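Local coordinates for antisigma-factor antagonist, STAS (Rhodobacter sphaeroides, PDB 3OIZ), which is the STAS domain of a longer membrane protein, probably a SulP-like sulfate transporter, and is probably related to anti-sigma-factor antagonists, at residues S9-D14 / F40-D45; Y20-Q25 / E32-A37; V47-S52 / D66-K71. All coordinates share one frame; numbering follows the deposited sequence.

All three contacts bear on the same mixed sheet but differ in depth. Contacts 2 and 3 are buried, each setting a helix, 31-36 or 59-74, against strand 17-23 or 46-51; contact 3 is wholly apolar, and contact 2 adds the carbonyl oxygen of A37. Their strands are neighbours, joined by probable backbone hydrogen bonds from Y20 to V48 and D50, and their helices meet where the CE methyl of M35 touches M67. Contact 1, partly buried at one end of the sheet, joins edge strand 5-11 to a loop and sets leucine methyls beside the carboxylate of E42. A salt bridge from E10 to R21 ties it to contact 2, and F40 reaches A68 and K71 of contact 3.

Contact 1. Residues S9-D14 / F40-D45; sequences SELSKD and FREALD
L11 extends its CG away from its own backbone nitrogen (chi1 -177°), and E42 does the same from the loop (chi1 -169°) with the rest of its chain drawn out straight, which brings CD1 of L11 to within 3.7 Å of OE2 of E42. The same methyl also meets CD2 of L44 at 3.9 Å, where the two side chains pass each other at a slant. A single methyl of the exposed L11 thus makes the whole contact, with E42 and the buried L44. The other oxygen of the carboxylate, OE1 of E42, forms a salt bridge with NE of R18, on the neighbouring strand, and R18 also touches L11 and L44 with its side chain. Beyond the strand, the chain turns with the hydroxyl of S12 donating to OD1 of D14 over 2.6 Å, nearly in line with the C-O bond of the acceptor. Backbone N-H groups of E17 and R16 bond to S12 OG and D14 OD1 respectively, so both side-chain oxygens are bonded within the turn. The arrangement is that of a beta-hairpin, strands 5-11 and 17-23, with the loop entering strand 46-51 laid against its turn end, at the margin of the STAS domain sheet.

Contact 2. Residues Y20-Q25 / E32-A37; sequences YRVEGQ and EDFMAA
Strand residues Y20 and V22 face A37 and F34 at nearly equal spacing, with CA atoms 9.1 Å apart for Y20 and A37 and 9.2 Å for V22 and F34. This is the first half of a beta-alpha-beta crossover: strand 17-23 leads through helix 31-36 to the parallel neighbour strand 46-51, and the helix lies over one face of the sheet. Alternate residues of the strand point their side chains at it. The CG2 methyl of V22 approaches CE1 of the F34 ring obliquely at 4.3 Å, a loose apolar contact. F34 is also packed against A64 and L65 of helix 59-74, and its ring meets that of F38 edge-to-face, so the phenyl group sits between the sheet and both helices. Two residues earlier, the Y20 ring, swung to the side of its own backbone N (chi1 -78°), lies by the end of the 32-37 segment and meets F38 with the two ring planes about 55° apart. Its hydroxyl is hydrogen-bonded to the backbone N of D39, which fixes the far end of the ring, while CE1 of Y20 rests 3.6 Å from the carbonyl oxygen of A37.

Contact 3. Residues V47-S52 / D66-K71; sequences VVIDVS and DMAVLK
The contact between the segments is apolar: I49 meets V69 and A68. I49 points from strand 46-51 at helix 59-74, its CG1 branch placed opposite the carbonyl carbon (chi1 -55°) and then extended (chi2 177°), which sends CD1 outward from the sheet to the helix surface. There the methyl lies 4.1 Å from CG2 of V69, the branch of that valine on the side of its backbone N, and 4.4 Å from CB of A68. One methyl therefore touches two consecutive helical residues, and the backbones are nearest at I49 and V69, whose CA atoms are 8.1 Å apart. L65, a turn earlier on the same helix, and F38 also pack on I49, so the isoleucine is enclosed on the helical side of the sheet.

Hydrogen bonds lie within the segments or join strand 46-51 to its neighbours, V48 bonding to Y20 and I49 to R80 through their backbones. In the helix, L70 N bonds to D66 O at 2.8 Å, and the next N-H, that of K71, to the carbonyl of M67. Where the strand gives way to a corner, OD1 of D50 takes two donors. The backbone N of S52 comes nearly in line with the C-O bond at 2.9 Å (N-H...O 157°), closing an Asx turn, and OG of S52 donates at 2.6 Å to the syn lone pair. This double grip limits the rotation of the carboxylate on the other face of the strand.

Strand 46-51, helix 59-74 and the parallel strand 78-82 form a beta-alpha-beta unit, with I49 filling the helix-sheet interface in the core of the STAS fold.

Contact 1. Residues S9-D14 / F40-D45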
# COMPACT_ATOMS: atom_id res chain seq x y z
N SER A 9 -1.19 4.65 -8.97
CA SER A 9 -0.49 5.70 -8.23
C SER A 9 -0.50 7.02 -9.00
O SER A 9 -0.84 7.06 -10.21
CB SER A 9 0.94 5.27 -7.85
OG SER A 9 1.78 5.24 -9.00
N GLU A 10 -0.16 8.12 -8.31
CA GLU A 10 -0.08 9.43 -8.94
C GLU A 10 1.06 10.16 -8.28
O GLU A 10 1.16 10.17 -7.06
CB GLU A 10 -1.39 10.22 -8.76
CG GLU A 10 -2.54 9.68 -9.59
CD GLU A 10 -3.87 10.38 -9.33
OE1 GLU A 10 -4.86 10.04 -10.02
OE2 GLU A 10 -3.94 11.24 -8.44
N LEU A 11 1.93 10.73 -9.10
CA LEU A 11 3.09 11.48 -8.60
C LEU A 11 2.75 12.96 -8.59
O LEU A 11 2.11 13.46 -9.54
CB LEU A 11 4.26 11.21 -9.54
CG LEU A 11 5.62 11.80 -9.24
CD1 LEU A 11 6.28 11.16 -8.03
CD2 LEU A 11 6.51 11.70 -10.50
N SER A 12 3.16 13.66 -7.53
CA SER A 12 3.00 15.12 -7.45
C SER A 12 3.73 15.86 -8.57
O SER A 12 4.69 15.33 -9.17
CB SER A 12 3.47 15.63 -6.08
OG SER A 12 4.87 15.41 -5.95
N LYS A 13 3.31 17.08 -8.85
CA LYS A 13 3.96 17.84 -9.90
C LYS A 13 5.46 18.05 -9.64
O LYS A 13 6.24 18.07 -10.60
CB LYS A 13 3.28 19.19 -10.10
CG LYS A 13 1.88 19.09 -10.70
CD LYS A 13 1.35 20.48 -11.00
CE LYS A 13 0.01 20.41 -11.68
NZ LYS A 13 0.06 19.61 -12.96
N ASP A 14 5.87 18.17 -8.37
CA ASP A 14 7.29 18.32 -8.10
C ASP A 14 8.09 17.03 -8.06
O ASP A 14 9.31 17.07 -7.87
CB ASP A 14 7.56 19.15 -6.84
CG ASP A 14 7.00 18.53 -5.58
OD1 ASP A 14 6.57 17.35 -5.57
OD2 ASP A 14 7.04 19.24 -4.54
N PHE A 40 9.85 0.78 -4.48
CA PHE A 40 10.46 1.20 -3.23
C PHE A 40 11.72 2.05 -3.47
O PHE A 40 12.14 2.80 -2.58
CB PHE A 40 10.77 -0.02 -2.35
CG PHE A 40 9.53 -0.78 -1.95
CD1 PHE A 40 8.56 -0.21 -1.11
CD2 PHE A 40 9.31 -2.06 -2.44
CE1 PHE A 40 7.40 -0.91 -0.77
CE2 PHE A 40 8.17 -2.77 -2.08
CZ PHE A 40 7.22 -2.21 -1.25
N ARG A 41 12.30 1.96 -4.66
CA ARG A 41 13.59 2.64 -4.89
C ARG A 41 13.47 4.06 -5.41
O ARG A 41 14.48 4.76 -5.49
CB ARG A 41 14.50 1.79 -5.80
CG ARG A 41 14.83 0.41 -5.19
CD ARG A 41 16.05 -0.29 -5.83
NE ARG A 41 16.08 -0.32 -7.30
CZ ARG A 41 15.04 -0.55 -8.12
NH1 ARG A 41 13.81 -0.79 -7.65
NH2 ARG A 41 15.23 -0.52 -9.43
N GLU A 42 12.24 4.51 -5.68
CA GLU A 42 12.02 5.86 -6.22
C GLU A 42 12.48 6.92 -5.20
O GLU A 42 12.28 6.76 -3.98
CB GLU A 42 10.53 6.04 -6.54
CG GLU A 42 10.24 7.30 -7.36
CD GLU A 42 8.79 7.41 -7.79
OE1 GLU A 42 7.95 6.64 -7.28
OE2 GLU A 42 8.51 8.27 -8.66
N ALA A 43 13.14 7.96 -5.70
CA ALA A 43 13.53 9.09 -4.88
C ALA A 43 12.30 9.92 -4.52
O ALA A 43 11.84 10.73 -5.34
CB ALA A 43 14.52 9.95 -5.66
N LEU A 44 11.80 9.76 -3.29
CA LEU A 44 10.58 10.43 -2.84
C LEU A 44 10.79 11.06 -1.46
O LEU A 44 11.50 10.51 -0.63
CB LEU A 44 9.39 9.47 -2.77
CG LEU A 44 8.91 8.91 -4.11
CD1 LEU A 44 7.83 7.84 -3.92
CD2 LEU A 44 8.39 10.05 -5.00
N ASP A 45 10.16 12.19 -1.21
CA ASP A 45 10.13 12.70 0.17
C ASP A 45 8.96 12.10 0.95
O ASP A 45 9.06 11.89 2.15
CB ASP A 45 10.01 14.21 0.16
CG ASP A 45 11.27 14.89 -0.35
OD1 ASP A 45 12.38 14.29 -0.34
OD2 ASP A 45 11.13 16.03 -0.77

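Contact 2. Residues Y20-Q25 / E32-A37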
# COMPACT_ATOMS: atom_id res chain seq x y z
N TYR A 20 -0.23 6.07 -3.57
CA TYR A 20 -0.68 4.79 -4.09
C TYR A 20 -2.11 4.56 -3.63
O TYR A 20 -2.41 4.76 -2.46
CB TYR A 20 0.21 3.70 -3.53
CG TYR A 20 1.56 3.56 -4.20
CD1 TYR A 20 1.73 2.73 -5.31
CD2 TYR A 20 2.68 4.29 -3.73
CE1 TYR A 20 2.99 2.59 -5.93
CE2 TYR A 20 3.93 4.15 -4.34
CZ TYR A 20 4.08 3.29 -5.43
OH TYR A 20 5.31 3.16 -6.05
N ARG A 21 -2.99 4.12 -4.53
CA ARG A 21 -4.38 3.88 -4.20
C ARG A 21 -4.62 2.38 -4.39
O ARG A 21 -4.49 1.86 -5.50
CB ARG A 21 -5.32 4.74 -5.06
CG ARG A 21 -5.21 6.24 -4.62
CD ARG A 21 -6.24 7.15 -5.36
NE ARG A 21 -5.96 8.55 -5.05
CZ ARG A 21 -5.18 9.35 -5.78
NH1 ARG A 21 -4.60 8.89 -6.89
NH2 ARG A 21 -4.97 10.61 -5.42
N VAL A 22 -4.96 1.70 -3.30
CA VAL A 22 -5.21 0.28 -3.34
C VAL A 22 -6.73 0.06 -3.26
O VAL A 22 -7.43 0.65 -2.41
CB VAL A 22 -4.54 -0.39 -2.11
CG1 VAL A 22 -4.67 -1.87 -2.22
CG2 VAL A 22 -3.03 0.01 -1.95
N GLU A 23 -7.25 -0.80 -4.13
CA GLU A 23 -8.70 -1.14 -4.11
C GLU A 23 -8.93 -2.62 -4.27
O GLU A 23 -8.16 -3.31 -4.94
CB GLU A 23 -9.48 -0.39 -5.19
CG GLU A 23 -8.97 -0.63 -6.58
CD GLU A 23 -9.51 -1.90 -7.25
OE1 GLU A 23 -10.40 -2.61 -6.70
OE2 GLU A 23 -9.01 -2.21 -8.36
N GLY A 24 -9.98 -3.13 -3.63
CA GLY A 24 -10.31 -4.55 -3.75
C GLY A 24 -9.89 -5.35 -2.52
O GLY A 24 -9.79 -4.80 -1.41
N GLN A 25 -9.60 -6.64 -2.70
CA GLN A 25 -9.48 -7.60 -1.57
C GLN A 25 -8.02 -7.97 -1.37
O GLN A 25 -7.37 -8.35 -2.33
CB GLN A 25 -10.25 -8.90 -1.87
CG GLN A 25 -11.62 -8.71 -2.60
CD GLN A 25 -12.51 -7.69 -1.91
OE1 GLN A 25 -12.55 -7.61 -0.66
NE2 GLN A 25 -13.19 -6.86 -2.69
N GLU A 32 2.63 -11.42 -2.38
CA GLU A 32 3.76 -11.13 -3.29
C GLU A 32 3.34 -10.17 -4.41
O GLU A 32 4.08 -9.26 -4.75
CB GLU A 32 4.37 -12.41 -3.85
CG GLU A 32 5.12 -13.28 -2.80
CD GLU A 32 5.56 -14.65 -3.38
OE1 GLU A 32 5.83 -14.74 -4.61
OE2 GLU A 32 5.63 -15.64 -2.60
N ASP A 33 2.13 -10.34 -4.93
CA ASP A 33 1.61 -9.43 -5.94
C ASP A 33 1.44 -8.03 -5.38
O ASP A 33 1.74 -7.03 -6.06
CB ASP A 33 0.26 -9.94 -6.47
CG ASP A 33 0.32 -11.39 -6.88
OD1 ASP A 33 0.47 -11.61 -8.08
OD2 ASP A 33 0.22 -12.32 -6.00
N PHE A 34 0.94 -7.95 -4.14
CA PHE A 34 0.78 -6.66 -3.48
C PHE A 34 2.15 -5.94 -3.36
O PHE A 34 2.28 -4.74 -3.68
CB PHE A 34 0.11 -6.89 -2.12
CG PHE A 34 0.05 -5.67 -1.27
CD1 PHE A 34 -0.99 -4.74 -1.42
CD2 PHE A 34 1.01 -5.47 -0.28
CE1 PHE A 34 -1.03 -3.57 -0.60
CE2 PHE A 34 0.96 -4.34 0.54
CZ PHE A 34 -0.06 -3.39 0.40
N MSE A 35 3.16 -6.64 -2.86
CA MSE A 35 4.51 -6.05 -2.74
C MSE A 35 5.06 -5.55 -4.08
O MSE A 35 5.64 -4.46 -4.14
CB MSE A 35 5.51 -7.04 -2.10
CG MSE A 35 5.15 -7.46 -0.67
SE MSE A 35 4.88 -6.02 0.57
CE MSE A 35 6.69 -5.43 0.72
N ALA A 36 4.81 -6.30 -5.15
CA ALA A 36 5.33 -5.98 -6.46
C ALA A 36 4.70 -4.74 -7.05
O ALA A 36 5.21 -4.20 -8.06
CB ALA A 36 5.11 -7.14 -7.37
N ALA A 37 3.59 -4.29 -6.44
CA ALA A 37 2.91 -3.07 -6.91
C ALA A 37 3.69 -1.77 -6.62
O ALA A 37 3.43 -0.74 -7.25
CB ALA A 37 1.52 -2.98 -6.35

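Contact 3. Residues V47-S52 / D66-K71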
# COMPACT_ATOMS: atom_id res chain seq x y z
N VAL A 47 5.34 9.35 0.82
CA VAL A 47 4.52 8.36 0.18
C VAL A 47 3.23 8.28 0.97
O VAL A 47 3.25 8.23 2.21
CB VAL A 47 5.22 6.96 0.14
CG1 VAL A 47 4.25 5.88 -0.34
CG2 VAL A 47 6.45 7.03 -0.74
N VAL A 48 2.11 8.25 0.27
CA VAL A 48 0.82 7.96 0.90
C VAL A 48 0.36 6.62 0.35
O VAL A 48 0.38 6.41 -0.87
CB VAL A 48 -0.21 9.05 0.55
CG1 VAL A 48 -1.60 8.68 1.14
CG2 VAL A 48 0.29 10.40 1.04
N ILE A 49 -0.06 5.71 1.23
CA ILE A 49 -0.72 4.47 0.76
C ILE A 49 -2.17 4.52 1.21
O ILE A 49 -2.48 4.44 2.41
CB ILE A 49 -0.01 3.20 1.26
CG1 ILE A 49 1.49 3.23 0.88
CG2 ILE A 49 -0.70 1.92 0.72
CD1 ILE A 49 2.22 2.01 1.43
N ASP A 50 -3.06 4.66 0.23
CA ASP A 50 -4.47 4.87 0.47
C ASP A 50 -5.15 3.52 0.34
O ASP A 50 -5.28 2.99 -0.78
CB ASP A 50 -5.04 5.90 -0.52
CG ASP A 50 -6.52 6.22 -0.27
OD1 ASP A 50 -7.29 5.37 0.20
OD2 ASP A 50 -6.92 7.36 -0.59
N VAL A 51 -5.60 2.97 1.46
CA VAL A 51 -6.31 1.68 1.44
C VAL A 51 -7.84 1.84 1.74
O VAL A 51 -8.53 0.86 2.04
CB VAL A 51 -5.65 0.65 2.41
CG1 VAL A 51 -4.24 0.31 1.92
CG2 VAL A 51 -5.65 1.17 3.88
N SER A 52 -8.35 3.05 1.61
CA SER A 52 -9.77 3.35 1.96
C SER A 52 -10.74 2.53 1.14
O SER A 52 -11.86 2.27 1.60
CB SER A 52 -10.08 4.84 1.77
OG SER A 52 -9.92 5.23 0.40
N ASP A 66 2.35 -3.34 6.33
CA ASP A 66 3.34 -2.79 7.28
C ASP A 66 4.74 -2.86 6.66
O ASP A 66 5.57 -1.94 6.83
CB ASP A 66 3.33 -3.58 8.58
CG ASP A 66 2.08 -3.34 9.43
OD1 ASP A 66 1.30 -2.39 9.14
OD2 ASP A 66 1.89 -4.14 10.40
N MSE A 67 5.03 -3.97 5.97
CA MSE A 67 6.32 -4.14 5.32
C MSE A 67 6.53 -3.13 4.19
O MSE A 67 7.64 -2.60 4.03
CB MSE A 67 6.51 -5.59 4.83
CG MSE A 67 7.88 -5.87 4.22
SE MSE A 67 9.32 -5.63 5.50
CE MSE A 67 9.13 -7.35 6.37
N ALA A 68 5.46 -2.85 3.41
CA ALA A 68 5.58 -1.89 2.32
C ALA A 68 5.89 -0.52 2.95
O ALA A 68 6.78 0.22 2.48
CB ALA A 68 4.29 -1.82 1.53
N VAL A 69 5.15 -0.18 4.02
CA VAL A 69 5.43 1.06 4.75
C VAL A 69 6.89 1.13 5.24
O VAL A 69 7.60 2.15 5.02
CB VAL A 69 4.46 1.24 5.93
CG1 VAL A 69 4.93 2.41 6.84
CG2 VAL A 69 3.00 1.49 5.39
N LEU A 70 7.33 0.06 5.91
CA LEU A 70 8.69 0.02 6.42
C LEU A 70 9.72 0.20 5.30
O LEU A 70 10.68 0.97 5.46
CB LEU A 70 8.95 -1.31 7.15
CG LEU A 70 10.34 -1.47 7.78
CD1 LEU A 70 10.63 -0.30 8.73
CD2 LEU A 70 10.39 -2.77 8.53
N LYS A 71 9.50 -0.48 4.15
CA LYS A 71 10.45 -0.38 3.04
C LYS A 71 10.56 1.01 2.43
O LYS A 71 11.70 1.46 2.11
CB LYS A 71 10.15 -1.42 1.95
CG LYS A 71 10.52 -2.85 2.42
CD LYS A 71 10.08 -3.94 1.45
CE LYS A 71 10.76 -3.80 0.14
NZ LYS A 71 11.77 -4.87 -0.03